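Side-chain contacts in gene activator AphA (Vibrio cholerae, PDB 1YG2), which activates virulence genes of the cholera bacterium, probably by binding promoter DNA as a winged helix transcription factor: residues N45-G48 with E49-L52; S77-G80 with E81-D84; V105-A108 with E109-R112. All blocks are in the same frame, centred on the assembly; numbering follows the deposited sequence.

Interactions 1 and 2 lie in the winged helix part of AphA, with centres about 16 Å apart. The first ends helix 37-49 and the second is the last part of helix 73-84. They touch where L52 CD2 of interaction 1 lies 4.3 Å from A78 CB of interaction 2. Interaction 3 lies on the opposite side of the chain's centre and starts the long helix 108-136. Within one chain, the centres of interactions 1 and 3 are about 48 Å apart. The centres of interactions 2 and 3 are about 46 Å apart. The dimer closes the second gap: residues of interaction 3 pack on residues of interaction 2 in the second subunit.

Interaction 1. Residues N45-G48 with E49-L52; sequences NKMG and EQGL
A Schellman motif ends helix 37-49, and M47 and L52 meet across it. This helix is third in chain order and leads into strand 53-55, as the recognition helix does in winged helix proteins. It is therefore probably the recognition helix of AphA. G51 is the first residue to leave helical geometry. Its phi is positive, 76°, a value that favours glycine. Two bonds then run back into the last turn. L52 N donates to M47 O at 2.9 Å, nearly along the C=O axis. G51 N donates to G48 O at 3.1 Å, but it stands above the carbonyl plane and is not on a lone pair. The apolar side of the motif is formed by the M47 and L52 side chains, which cross at about a right angle. The methyl CD1 of L52 comes 4.2 Å from CG of M47. In M47, CG is anti to the carbonyl carbon, chi1 -77°, and a bend at chi3 turns the end of the chain. The M47 side chain is buried against P4, I7 and L8 of helix 3-13. Before the cap, N45 O is gripped by two donors, G48 N at 3.0 Å and E49 N at 3.2 Å. G51 O is bonded to T72 OG1, and the backbone of L52 also pairs with T72. This ties the turn to the residue after strand 69-71. Q50 N donates to K46 O at 3.0 Å, and CG of Q50 lies 3.2 Å from that same K46 O.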
loop_
_atom_site.group_PDB
_atom_site.type_symbol
_atom_site.label_atom_id
_atom_site.label_comp_id
_atom_site.label_asym_id
_atom_site.label_seq_id
_atom_site.Cartn_x
_atom_site.Cartn_y
_atom_site.Cartn_z
ATOM N N ASN A 45 21.440 -10.070 14.063
ATOM C CA ASN A 45 22.318 -9.696 15.163
ATOM C C ASN A 45 21.475 -9.268 16.365
ATOM O O ASN A 45 21.653 -9.777 17.470
ATOM C CB ASN A 45 23.230 -8.550 14.720
ATOM C CG ASN A 45 24.270 -8.208 15.747
ATOM O OD1 ASN A 45 25.211 -8.970 15.970
ATOM N ND2 ASN A 45 24.113 -7.059 16.387
ATOM N N LYS A 46 20.556 -8.331 16.143
ATOM C CA LYS A 46 19.676 -7.847 17.207
ATOM C C LYS A 46 18.868 -8.987 17.795
ATOM O O LYS A 46 18.613 -9.024 18.995
ATOM C CB LYS A 46 18.709 -6.772 16.686
ATOM C CG LYS A 46 19.325 -5.386 16.495
ATOM C CD LYS A 46 18.249 -4.303 16.275
ATOM C CE LYS A 46 18.859 -2.890 16.347
ATOM N NZ LYS A 46 17.871 -1.777 16.141
ATOM N N MET A 47 18.464 -9.923 16.948
ATOM C CA MET A 47 17.680 -11.068 17.408
ATOM C C MET A 47 18.470 -12.008 18.309
ATOM O O MET A 47 17.899 -12.712 19.165
ATOM C CB MET A 47 17.140 -11.835 16.211
ATOM C CG MET A 47 15.959 -11.139 15.569
ATOM S SD MET A 47 15.538 -11.807 13.961
ATOM C CE MET A 47 14.849 -13.318 14.432
ATOM N N GLY A 48 19.782 -12.024 18.103
ATOM C CA GLY A 48 20.640 -12.878 18.904
ATOM C C GLY A 48 20.736 -12.307 20.306
ATOM O O GLY A 48 20.670 -13.024 21.296
ATOM N N GLU A 49 20.891 -10.995 20.385
ATOM C CA GLU A 49 20.986 -10.334 21.669
ATOM C C GLU A 49 19.638 -10.408 22.373
ATOM O O GLU A 49 19.567 -10.392 23.595
ATOM C CB GLU A 49 21.413 -8.888 21.476
ATOM C CG GLU A 49 21.249 -8.030 22.709
ATOM C CD GLU A 49 22.192 -6.847 22.710
ATOM O OE1 GLU A 49 22.406 -6.256 21.623
ATOM O OE2 GLU A 49 22.715 -6.509 23.798
ATOM N N GLN A 50 18.567 -10.516 21.595
ATOM C CA GLN A 50 17.235 -10.616 22.177
ATOM C C GLN A 50 16.913 -12.041 22.601
ATOM O O GLN A 50 15.924 -12.286 23.294
ATOM C CB GLN A 50 16.184 -10.104 21.186
ATOM C CG GLN A 50 16.201 -8.593 21.033
ATOM C CD GLN A 50 15.358 -8.107 19.870
ATOM O OE1 GLN A 50 15.530 -8.548 18.736
ATOM N NE2 GLN A 50 14.442 -7.194 20.149
ATOM N N GLY A 51 17.753 -12.982 22.187
ATOM C CA GLY A 51 17.525 -14.370 22.545
ATOM C C GLY A 51 16.423 -15.035 21.745
ATOM O O GLY A 51 15.891 -16.047 22.172
ATOM N N LEU A 52 16.075 -14.466 20.591
ATOM C CA LEU A 52 15.033 -15.023 19.726
ATOM C C LEU A 52 15.622 -16.078 18.804
ATOM O O LEU A 52 14.898 -16.904 18.247
ATOM C CB LEU A 52 14.397 -13.924 18.873
ATOM C CG LEU A 52 13.812 -12.739 19.646
ATOM C CD1 LEU A 52 13.230 -11.713 18.671
ATOM C CD2 LEU A 52 12.747 -13.258 20.602
#

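Interaction 2. Residues S77-G80 with E81-D84; sequences SALG and EWFD
W82 and L79 meet one turn apart on helix 73-84, the helix that follows the two-stranded wing sheet of the winged helix fold. The W82 side chain starts at CB, which sits 3.4 Å from A78 O. CG is anti to the backbone N, chi1 167°, and with chi2 at 69° the six-membered ring lies beside L79. There CE3 is 3.7 Å from L79 CD1, and CZ3 is 3.9 Å from the same methyl. The two side chains cross at a slant. L79 O lies at the ring edge, in its plane. On the five-membered ring, NE1 donates to E95 OE2 of the second subunit. K99 of that subunit makes a cation-pi contact with the indole, and H5 of the same chain stacks on it. The indole is thus held by both subunits. L79 itself packs on L8, T9 and S12 of helix 3-13. On another side of the helix, S77 and E81 share a water. Its oxygen is 2.6 Å from S77 OG. It donates to OE1 of E81 at 3.0 Å.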
loop_
_atom_site.group_PDB
_atom_site.type_symbol
_atom_site.label_atom_id
_atom_site.label_comp_id
_atom_site.label_asym_id
_atom_site.label_seq_id
_atom_site.Cartn_x
_atom_site.Cartn_y
_atom_site.Cartn_z
ATOM N N SER A 77 7.840 -18.109 20.576
ATOM C CA SER A 77 6.778 -17.434 21.302
ATOM C C SER A 77 6.450 -16.089 20.649
ATOM O O SER A 77 5.285 -15.735 20.496
ATOM C CB SER A 77 7.192 -17.239 22.766
ATOM O OG SER A 77 6.206 -16.527 23.483
ATOM N N ALA A 78 7.477 -15.345 20.250
ATOM C CA ALA A 78 7.270 -14.044 19.612
ATOM C C ALA A 78 6.590 -14.187 18.246
ATOM O O ALA A 78 5.770 -13.349 17.865
ATOM C CB ALA A 78 8.612 -13.312 19.451
ATOM N N LEU A 79 6.944 -15.238 17.512
ATOM C CA LEU A 79 6.353 -15.478 16.196
ATOM C C LEU A 79 4.861 -15.759 16.384
ATOM O O LEU A 79 4.024 -15.238 15.651
ATOM C CB LEU A 79 7.036 -16.670 15.503
ATOM C CG LEU A 79 6.569 -17.039 14.091
ATOM C CD1 LEU A 79 6.858 -15.891 13.121
ATOM C CD2 LEU A 79 7.279 -18.310 13.639
ATOM N N GLY A 80 4.534 -16.582 17.376
ATOM C CA GLY A 80 3.141 -16.904 17.641
ATOM C C GLY A 80 2.338 -15.684 18.058
ATOM O O GLY A 80 1.212 -15.502 17.617
ATOM N N GLU A 81 2.928 -14.845 18.901
ATOM C CA GLU A 81 2.281 -13.635 19.395
ATOM C C GLU A 81 2.008 -12.682 18.243
ATOM O O GLU A 81 0.954 -12.052 18.166
ATOM C CB GLU A 81 3.200 -12.976 20.414
ATOM C CG GLU A 81 2.667 -11.736 21.087
ATOM C CD GLU A 81 3.657 -11.187 22.110
ATOM O OE1 GLU A 81 4.109 -11.970 22.977
ATOM O OE2 GLU A 81 3.992 -9.982 22.043
ATOM N N TRP A 82 2.979 -12.575 17.348
ATOM C CA TRP A 82 2.856 -11.717 16.181
ATOM C C TRP A 82 1.689 -12.209 15.337
ATOM O O TRP A 82 0.812 -11.441 14.941
ATOM C CB TRP A 82 4.145 -11.793 15.372
ATOM C CG TRP A 82 4.078 -11.208 14.002
ATOM C CD1 TRP A 82 3.946 -9.889 13.676
ATOM C CD2 TRP A 82 4.214 -11.918 12.768
ATOM N NE1 TRP A 82 4.005 -9.730 12.306
ATOM C CE2 TRP A 82 4.170 -10.961 11.727
ATOM C CE3 TRP A 82 4.381 -13.269 12.441
ATOM C CZ2 TRP A 82 4.275 -11.317 10.377
ATOM C CZ3 TRP A 82 4.487 -13.623 11.097
ATOM C CH2 TRP A 82 4.437 -12.646 10.082
ATOM N N PHE A 83 1.699 -13.511 15.088
ATOM C CA PHE A 83 0.696 -14.185 14.281
ATOM C C PHE A 83 -0.726 -14.004 14.786
ATOM O O PHE A 83 -1.643 -13.813 13.994
ATOM C CB PHE A 83 1.012 -15.679 14.222
ATOM C CG PHE A 83 0.275 -16.416 13.145
ATOM C CD1 PHE A 83 0.757 -16.423 11.842
ATOM C CD2 PHE A 83 -0.906 -17.089 13.428
ATOM C CE1 PHE A 83 0.082 -17.098 10.836
ATOM C CE2 PHE A 83 -1.591 -17.768 12.426
ATOM C CZ PHE A 83 -1.095 -17.768 11.124
ATOM N N ASP A 84 -0.910 -14.081 16.099
ATOM C CA ASP A 84 -2.238 -13.943 16.686
ATOM C C ASP A 84 -2.772 -12.526 16.613
ATOM O O ASP A 84 -3.982 -12.324 16.527
ATOM C CB ASP A 84 -2.239 -14.401 18.149
ATOM C CG ASP A 84 -1.917 -15.873 18.299
ATOM O OD1 ASP A 84 -2.435 -16.676 17.494
ATOM O OD2 ASP A 84 -1.156 -16.232 19.226
HETATM O O HOH W 1 6.234 -13.958 23.479
#

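Interaction 3. Residues V105-A108 with E109-R112; sequences VQSA and EPYR
S107, the last loop residue before the long helix 108-136, meets E109 and P110 of its first turn, in the C-terminal region characteristic of virulence activators of this family. The E109 side chain folds back alongside S107. Its CG almost eclipses its own backbone N, chi1 -16°, a strained torsion. Beyond CG the chain is extended and carries the carboxylate past the serine CB. E109 CD is 3.5 Å from S107 CB. The hydroxyl of S107 sits between its backbone N and carbonyl carbon, chi1 58°. From there OG donates a weak hydrogen bond to E109 OE1, at 3.2 Å. The proline ring approaches the same hydroxyl from another direction, with P110 CD 3.4 Å from S107 OG. That ring carbon also comes 3.0 Å from S107 O. Proline has no N-H, which suits it to a first helical turn, where an N-H would have no earlier helical carbonyl to meet. R112 N donates to A108 O at 2.9 Å, a helical backbone bond of this first turn. The ends of Y111 and R112 run to different partners. The buried Y111 ring packs on C103, K99 and L100, and its hydroxyl makes a weak bond to F96 O. R112 NH2 reaches N176 OD1 in another weak bond, which links this turn to the end of helix 145-177. In the dimer Y111 packs on F83 and P110 on D84, both of the second subunit. The root of the arginine stays near the turn, with R112 CB 3.2 Å from A108 O.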
loop_
_atom_site.group_PDB
_atom_site.type_symbol
_atom_site.label_atom_id
_atom_site.label_comp_id
_atom_site.label_asym_id
_atom_site.label_seq_id
_atom_site.Cartn_x
_atom_site.Cartn_y
_atom_site.Cartn_z
ATOM N N VAL A 105 -4.441 22.666 -10.088
ATOM C CA VAL A 105 -3.763 23.937 -9.857
ATOM C C VAL A 105 -2.290 23.927 -10.253
ATOM O O VAL A 105 -1.617 24.949 -10.160
ATOM C CB VAL A 105 -3.860 24.355 -8.371
ATOM C CG1 VAL A 105 -5.314 24.546 -7.981
ATOM C CG2 VAL A 105 -3.212 23.297 -7.483
ATOM N N GLN A 106 -1.788 22.777 -10.687
ATOM C CA GLN A 106 -0.388 22.658 -11.084
ATOM C C GLN A 106 -0.268 22.196 -12.530
ATOM O O GLN A 106 -1.209 21.637 -13.094
ATOM C CB GLN A 106 0.333 21.643 -10.191
ATOM C CG GLN A 106 0.316 21.951 -8.702
ATOM C CD GLN A 106 1.319 23.015 -8.305
ATOM O OE1 GLN A 106 1.214 24.171 -8.706
ATOM N NE2 GLN A 106 2.303 22.625 -7.509
ATOM N N SER A 107 0.894 22.433 -13.130
ATOM C CA SER A 107 1.133 22.004 -14.501
ATOM C C SER A 107 1.149 20.486 -14.443
ATOM O O SER A 107 2.006 19.901 -13.790
ATOM C CB SER A 107 2.486 22.525 -14.995
ATOM O OG SER A 107 3.542 22.080 -14.157
ATOM N N ALA A 108 0.195 19.854 -15.118
ATOM C CA ALA A 108 0.089 18.399 -15.112
ATOM C C ALA A 108 1.237 17.691 -15.824
ATOM O O ALA A 108 1.331 16.464 -15.793
ATOM C CB ALA A 108 -1.243 17.982 -15.728
ATOM N N GLU A 109 2.108 18.474 -16.452
ATOM C CA GLU A 109 3.252 17.953 -17.200
ATOM C C GLU A 109 4.173 17.043 -16.388
ATOM O O GLU A 109 4.334 15.868 -16.713
ATOM C CB GLU A 109 4.067 19.117 -17.768
ATOM C CG GLU A 109 3.320 20.448 -17.756
ATOM C CD GLU A 109 4.250 21.646 -17.858
ATOM O OE1 GLU A 109 5.112 21.817 -16.965
ATOM O OE2 GLU A 109 4.117 22.417 -18.832
ATOM N N PRO A 110 4.797 17.578 -15.321
ATOM C CA PRO A 110 5.702 16.786 -14.483
ATOM C C PRO A 110 5.058 15.506 -13.974
ATOM O O PRO A 110 5.668 14.443 -14.000
ATOM C CB PRO A 110 6.038 17.736 -13.332
ATOM C CG PRO A 110 5.913 19.076 -13.949
ATOM C CD PRO A 110 4.658 18.939 -14.775
ATOM N N TYR A 111 3.821 15.619 -13.506
ATOM C CA TYR A 111 3.112 14.468 -12.974
ATOM C C TYR A 111 2.890 13.393 -14.030
ATOM O O TYR A 111 3.218 12.226 -13.819
ATOM C CB TYR A 111 1.760 14.891 -12.395
ATOM C CG TYR A 111 1.056 13.758 -11.686
ATOM C CD1 TYR A 111 1.661 13.109 -10.613
ATOM C CD2 TYR A 111 -0.192 13.306 -12.110
ATOM C CE1 TYR A 111 1.047 12.039 -9.979
ATOM C CE2 TYR A 111 -0.818 12.237 -11.482
ATOM C CZ TYR A 111 -0.192 11.608 -10.418
ATOM O OH TYR A 111 -0.798 10.549 -9.788
ATOM N N ARG A 112 2.328 13.802 -15.162
ATOM C CA ARG A 112 2.039 12.896 -16.264
ATOM C C ARG A 112 3.250 12.071 -16.673
ATOM O O ARG A 112 3.123 10.894 -17.004
ATOM C CB ARG A 112 1.538 13.689 -17.467
ATOM C CG ARG A 112 0.975 12.830 -18.569
ATOM C CD ARG A 112 0.272 13.672 -19.624
ATOM N NE ARG A 112 -0.552 12.839 -20.496
ATOM C CZ ARG A 112 -0.078 11.851 -21.251
ATOM N NH1 ARG A 112 1.221 11.575 -21.250
ATOM N NH2 ARG A 112 -0.906 11.124 -21.989
#